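Local coordinates for protein peptide amidase (Stenotrophomonas maltophilia, PDB 1M22) that probably hydrolyses amide bonds, as a peptide amidase of the amidase signature family, at residues A111-R116 against G207-D212; E185-I190 against A439-Y444. All coordinates share one frame; numbering follows the deposited sequence.

Interaction 1: A111-R116 against G207-D212; sequences AYLVRR and GLVSRD
Tyr112, in the first turn of helix 112-119, lays its side chain along Ser210: the ring carbon CD2 comes within 3.7 Å of Ser210 CB, at an oblique angle to the ring. The tyrosine ring reaches this place because its CG is anti to the backbone N (chi1 -174°). One residue on, Leu113 approaches the same loop with one branch, its CD2 standing 4.1 Å from Val209 CG1. Closer still is Ala111, the N-cap residue, whose CB sits 3.3 Å from the carbonyl oxygen of Asp212.

No direct hydrogen bond joins the two segments. A single water does that work between Leu113 and the loop: it accepts from Leu113 N at 2.9 Å and donates to the carbonyl oxygens of Ser210 and Asp212. An amide of the helix's first turn, which has no carbonyl of a preceding turn to bond to, is thereby satisfied. The loop keeps its own shape through an ST turn, Asp212 N giving a fairly straight bond to Ser210 OG (3.1 Å, 164°), and that hydroxyl also pairs with Asp245.

Toward solvent the contact slackens. Arg115 folds its guanidinium back over Tyr112 CA, with NH2 in plane at the tyrosine ring edge, yet this NH2 remains 5.2 Å from Asp212 OD2, too far for a salt bridge, so any attraction there is probably diffuse.

The loop 207-212 belongs to the link between strands 200-203 and 223-228 of the central mixed sheet. Val209 rests on Ile241 at the end of helix 231-241, while Arg116 bonds to the carbonyl of Ala240, so that helix borders both segments.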
loop_
_atom_site.group_PDB
_atom_site.type_symbol
_atom_site.label_atom_id
_atom_site.label_comp_id
_atom_site.label_asym_id
_atom_site.label_seq_id
_atom_site.Cartn_x
_atom_site.Cartn_y
_atom_site.Cartn_z
ATOM N N ALA A 111 9.314 -11.548 -7.537
ATOM C CA ALA A 111 9.666 -10.163 -7.824
ATOM C C ALA A 111 10.885 -9.859 -6.949
ATOM O O ALA A 111 11.123 -10.537 -5.946
ATOM C CB ALA A 111 8.519 -9.244 -7.441
ATOM N N TYR A 112 11.650 -8.839 -7.311
ATOM C CA TYR A 112 12.833 -8.488 -6.537
ATOM C C TYR A 112 12.541 -8.309 -5.046
ATOM O O TYR A 112 13.236 -8.876 -4.204
ATOM C CB TYR A 112 13.472 -7.208 -7.083
ATOM C CG TYR A 112 14.783 -6.871 -6.408
ATOM C CD1 TYR A 112 15.944 -7.577 -6.714
ATOM C CD2 TYR A 112 14.855 -5.877 -5.430
ATOM C CE1 TYR A 112 17.144 -7.308 -6.063
ATOM C CE2 TYR A 112 16.053 -5.601 -4.770
ATOM C CZ TYR A 112 17.188 -6.324 -5.094
ATOM O OH TYR A 112 18.371 -6.077 -4.439
ATOM N N LEU A 113 11.513 -7.536 -4.709
ATOM C CA LEU A 113 11.218 -7.311 -3.298
ATOM C C LEU A 113 10.804 -8.589 -2.576
ATOM O O LEU A 113 10.995 -8.708 -1.365
ATOM C CB LEU A 113 10.152 -6.221 -3.135
ATOM C CG LEU A 113 8.704 -6.484 -3.534
ATOM C CD1 LEU A 113 7.970 -7.199 -2.403
ATOM C CD2 LEU A 113 8.030 -5.154 -3.813
ATOM N N VAL A 114 10.247 -9.547 -3.311
ATOM C CA VAL A 114 9.847 -10.810 -2.703
ATOM C C VAL A 114 11.104 -11.630 -2.413
ATOM O O VAL A 114 11.189 -12.307 -1.387
ATOM C CB VAL A 114 8.884 -11.594 -3.619
ATOM C CG1 VAL A 114 8.610 -12.976 -3.042
ATOM C CG2 VAL A 114 7.580 -10.823 -3.758
ATOM N N ARG A 115 12.084 -11.563 -3.311
ATOM C CA ARG A 115 13.335 -12.275 -3.093
ATOM C C ARG A 115 13.985 -11.690 -1.838
ATOM O O ARG A 115 14.535 -12.419 -1.014
ATOM C CB ARG A 115 14.269 -12.121 -4.299
ATOM C CG ARG A 115 13.716 -12.737 -5.580
ATOM C CD ARG A 115 14.816 -13.088 -6.575
ATOM N NE ARG A 115 15.496 -11.921 -7.132
ATOM C CZ ARG A 115 14.973 -11.114 -8.050
ATOM N NH1 ARG A 115 13.755 -11.340 -8.524
ATOM N NH2 ARG A 115 15.675 -10.084 -8.506
ATOM N N ARG A 116 13.908 -10.371 -1.682
ATOM C CA ARG A 116 14.486 -9.740 -0.502
ATOM C C ARG A 116 13.762 -10.176 0.771
ATOM O O ARG A 116 14.399 -10.445 1.789
ATOM C CB ARG A 116 14.442 -8.215 -0.614
ATOM C CG ARG A 116 15.381 -7.628 -1.658
ATOM C CD ARG A 116 15.469 -6.116 -1.514
ATOM N NE ARG A 116 16.155 -5.716 -0.286
ATOM C CZ ARG A 116 17.468 -5.807 -0.099
ATOM N NH1 ARG A 116 18.248 -6.283 -1.059
ATOM N NH2 ARG A 116 18.005 -5.419 1.051
ATOM N N GLY A 207 11.492 4.775 -6.356
ATOM C CA GLY A 207 12.898 4.463 -6.525
ATOM C C GLY A 207 13.514 3.844 -5.284
ATOM O O GLY A 207 14.600 3.270 -5.362
ATOM N N LEU A 208 12.844 3.955 -4.139
ATOM C CA LEU A 208 13.382 3.368 -2.914
ATOM C C LEU A 208 13.246 1.851 -2.943
ATOM O O LEU A 208 14.141 1.133 -2.502
ATOM C CB LEU A 208 12.657 3.915 -1.677
ATOM C CG LEU A 208 13.181 3.366 -0.339
ATOM C CD1 LEU A 208 14.621 3.820 -0.120
ATOM C CD2 LEU A 208 12.291 3.847 0.803
ATOM N N VAL A 209 12.119 1.378 -3.470
ATOM C CA VAL A 209 11.818 -0.049 -3.559
ATOM C C VAL A 209 11.609 -0.442 -5.020
ATOM O O VAL A 209 10.831 0.189 -5.739
ATOM C CB VAL A 209 10.539 -0.394 -2.759
ATOM C CG1 VAL A 209 10.252 -1.889 -2.845
ATOM C CG2 VAL A 209 10.694 0.048 -1.309
ATOM N N SER A 210 12.289 -1.495 -5.456
ATOM C CA SER A 210 12.176 -1.936 -6.838
ATOM C C SER A 210 10.759 -2.307 -7.264
ATOM O O SER A 210 10.018 -2.939 -6.512
ATOM C CB SER A 210 13.086 -3.138 -7.074
ATOM O OG SER A 210 12.974 -3.583 -8.415
ATOM N N ARG A 211 10.400 -1.914 -8.484
ATOM C CA ARG A 211 9.097 -2.254 -9.041
ATOM C C ARG A 211 9.229 -3.472 -9.955
ATOM O O ARG A 211 8.261 -3.878 -10.603
ATOM C CB ARG A 211 8.509 -1.090 -9.855
ATOM C CG ARG A 211 7.915 0.064 -9.043
ATOM C CD ARG A 211 8.981 1.036 -8.553
ATOM N NE ARG A 211 9.767 1.577 -9.661
ATOM C CZ ARG A 211 9.335 2.494 -10.521
ATOM N NH1 ARG A 211 8.115 3.005 -10.413
ATOM N NH2 ARG A 211 10.117 2.875 -11.524
ATOM N N ASP A 212 10.412 -4.074 -10.015
ATOM C CA ASP A 212 10.559 -5.228 -10.889
ATOM C C ASP A 212 9.692 -6.384 -10.400
ATOM O O ASP A 212 9.589 -6.647 -9.200
ATOM C CB ASP A 212 12.022 -5.664 -10.993
ATOM C CG ASP A 212 12.291 -6.480 -12.256
ATOM O OD1 ASP A 212 11.982 -5.991 -13.367
ATOM O OD2 ASP A 212 12.806 -7.607 -12.138
HETATM O O HOH W 1 10.214 -5.828 -6.662
#

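Interaction 2: E185-I190 against A439-Y444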
loop_
_atom_site.group_PDB
_atom_site.type_symbol
_atom_site.label_atom_id
_atom_site.label_comp_id
_atom_site.label_asym_id
_atom_site.label_seq_id
_atom_site.Cartn_x
_atom_site.Cartn_y
_atom_site.Cartn_z
ATOM N N GLU A 185 1.035 1.375 -4.777
ATOM C CA GLU A 185 0.304 2.606 -5.005
ATOM C C GLU A 185 0.739 3.297 -6.284
ATOM O O GLU A 185 1.928 3.343 -6.616
ATOM C CB GLU A 185 0.479 3.589 -3.833
ATOM C CG GLU A 185 -0.209 4.944 -4.092
ATOM C CD GLU A 185 -0.574 5.729 -2.832
ATOM O OE1 GLU A 185 -0.799 5.113 -1.765
ATOM O OE2 GLU A 185 -0.668 6.974 -2.920
ATOM N N THR A 186 -0.249 3.813 -7.003
ATOM C CA THR A 186 -0.023 4.584 -8.215
ATOM C C THR A 186 -0.570 5.962 -7.825
ATOM O O THR A 186 0.080 6.981 -8.033
ATOM C CB THR A 186 -0.766 3.969 -9.407
ATOM O OG1 THR A 186 -0.223 2.666 -9.666
ATOM C CG2 THR A 186 -0.599 4.838 -10.647
ATOM N N ASP A 187 -1.766 5.980 -7.243
ATOM C CA ASP A 187 -2.359 7.214 -6.728
ATOM C C ASP A 187 -3.430 6.877 -5.687
ATOM O O ASP A 187 -4.608 6.698 -6.014
ATOM C CB ASP A 187 -2.968 8.090 -7.829
ATOM C CG ASP A 187 -3.304 9.493 -7.323
ATOM O OD1 ASP A 187 -3.626 9.636 -6.124
ATOM O OD2 ASP A 187 -3.250 10.460 -8.110
ATOM N N GLY A 188 -2.988 6.769 -4.437
ATOM C CA GLY A 188 -3.872 6.479 -3.321
ATOM C C GLY A 188 -4.045 5.020 -2.931
ATOM O O GLY A 188 -4.566 4.740 -1.847
ATOM N N SER A 189 -3.584 4.094 -3.771
ATOM C CA SER A 189 -3.779 2.665 -3.516
ATOM C C SER A 189 -3.178 2.022 -2.272
ATOM O O SER A 189 -3.490 0.866 -1.975
ATOM C CB SER A 189 -3.389 1.854 -4.748
ATOM O OG SER A 189 -4.401 1.961 -5.739
ATOM N N ILE A 190 -2.299 2.726 -1.567
ATOM C CA ILE A 190 -1.777 2.193 -0.314
ATOM C C ILE A 190 -2.380 2.994 0.837
ATOM O O ILE A 190 -3.044 2.434 1.708
ATOM C CB ILE A 190 -0.233 2.278 -0.201
ATOM C CG1 ILE A 190 0.416 1.173 -1.041
ATOM C CG2 ILE A 190 0.198 2.135 1.270
ATOM C CD1 ILE A 190 1.924 1.272 -1.122
ATOM N N ALA A 439 1.591 13.547 -3.279
ATOM C CA ALA A 439 2.744 12.687 -3.054
ATOM C C ALA A 439 2.851 11.618 -4.138
ATOM O O ALA A 439 3.941 11.318 -4.624
ATOM C CB ALA A 439 2.652 12.033 -1.676
ATOM N N ALA A 440 1.718 11.045 -4.522
ATOM C CA ALA A 440 1.720 10.017 -5.553
ATOM C C ALA A 440 2.257 10.541 -6.886
ATOM O O ALA A 440 3.104 9.908 -7.518
ATOM C CB ALA A 440 0.308 9.458 -5.737
ATOM N N VAL A 441 1.769 11.702 -7.305
ATOM C CA VAL A 441 2.187 12.281 -8.576
ATOM C C VAL A 441 3.625 12.806 -8.538
ATOM O O VAL A 441 4.349 12.724 -9.530
ATOM C CB VAL A 441 1.200 13.393 -8.993
ATOM C CG1 VAL A 441 1.660 14.069 -10.276
ATOM C CG2 VAL A 441 -0.187 12.780 -9.188
ATOM N N ALA A 442 4.046 13.329 -7.391
ATOM C CA ALA A 442 5.408 13.838 -7.248
ATOM C C ALA A 442 6.406 12.698 -7.083
ATOM O O ALA A 442 7.603 12.886 -7.287
ATOM C CB ALA A 442 5.492 14.761 -6.040
ATOM N N GLY A 443 5.907 11.517 -6.718
ATOM C CA GLY A 443 6.779 10.377 -6.487
ATOM C C GLY A 443 7.441 10.524 -5.125
ATOM O O GLY A 443 8.508 9.955 -4.875
ATOM N N TYR A 444 6.797 11.290 -4.247
ATOM C CA TYR A 444 7.299 11.562 -2.899
ATOM C C TYR A 444 6.661 10.638 -1.866
ATOM O O TYR A 444 5.584 10.092 -2.089
ATOM C CB TYR A 444 7.012 13.015 -2.521
ATOM C CG TYR A 444 7.822 14.054 -3.271
ATOM C CD1 TYR A 444 8.745 13.693 -4.257
ATOM C CD2 TYR A 444 7.661 15.407 -2.987
ATOM C CE1 TYR A 444 9.488 14.669 -4.941
ATOM C CE2 TYR A 444 8.394 16.382 -3.662
ATOM C CZ TYR A 444 9.301 16.005 -4.632
ATOM O OH TYR A 444 10.029 16.976 -5.284
#
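The turn that follows strand 180-185 passes the last turn of helix 436-442 with Asp187 and Ala440 closest, their CA atoms 5.1 Å apart, and no hydrogen bond crosses between them. Ala440 carries most of the contact with its methyl group: CB meets the carbonyl oxygen of Thr186 at 3.4 Å and Asp187 CA at 3.6 Å. The Asp187 carboxylate runs beside that methyl, CG anti to the backbone N (chi1 -168°), and its OD2 reaches Val441 CG2 at 4.0 Å while bonding to Ser437 earlier in the same helix. Glu322 lies close to OD2 as well, a like-charge neighbour that might favour protonation of one of the two carboxylates.

This is the loop of the amidase signature fold that carries the nucleophile Ser189, whose OG is hydrogen-bonded to Ser165. Glu185 braces it from within: OE1 takes Ile190 N at 2.8 Å, on its anti side and 35° out of the carboxylate plane, and also Val191 N, while OE2 accepts a weak bond from Gly188 N and touches the Ala440 methyl. Across the contact the helix stops in a Schellman motif, Tyr444 N bonding to Ala439 O and Gly443, at positive phi, supplying a weak bond to Ala440 O. Val441 also packs against helix 383-407, on Ala392 and Ala396.

Interactions 1 and 2 lie about 17 Å apart between centres, with nearest atoms about 6 Å apart and no direct touch. Their segments alternate along the chain, so the two contacts cross in sequence. Interaction 2 holds the nucleophile Ser189, and its Glu185 and Thr186 side chains come within about 7 Å of Lys86 and 6 Å of Ser165, respectively. Interaction 1 is more peripheral: its Leu113 side chain is about 9 Å from that of Lys86. Asp222 links the neighbourhoods, bonding Thr186 through its carboxylate and Arg211 through its carbonyl; Arg211 also holds a buffer molecule, EPE, probably from crystallisation. The side chain of Thr186 is about 12 Å from that EPE.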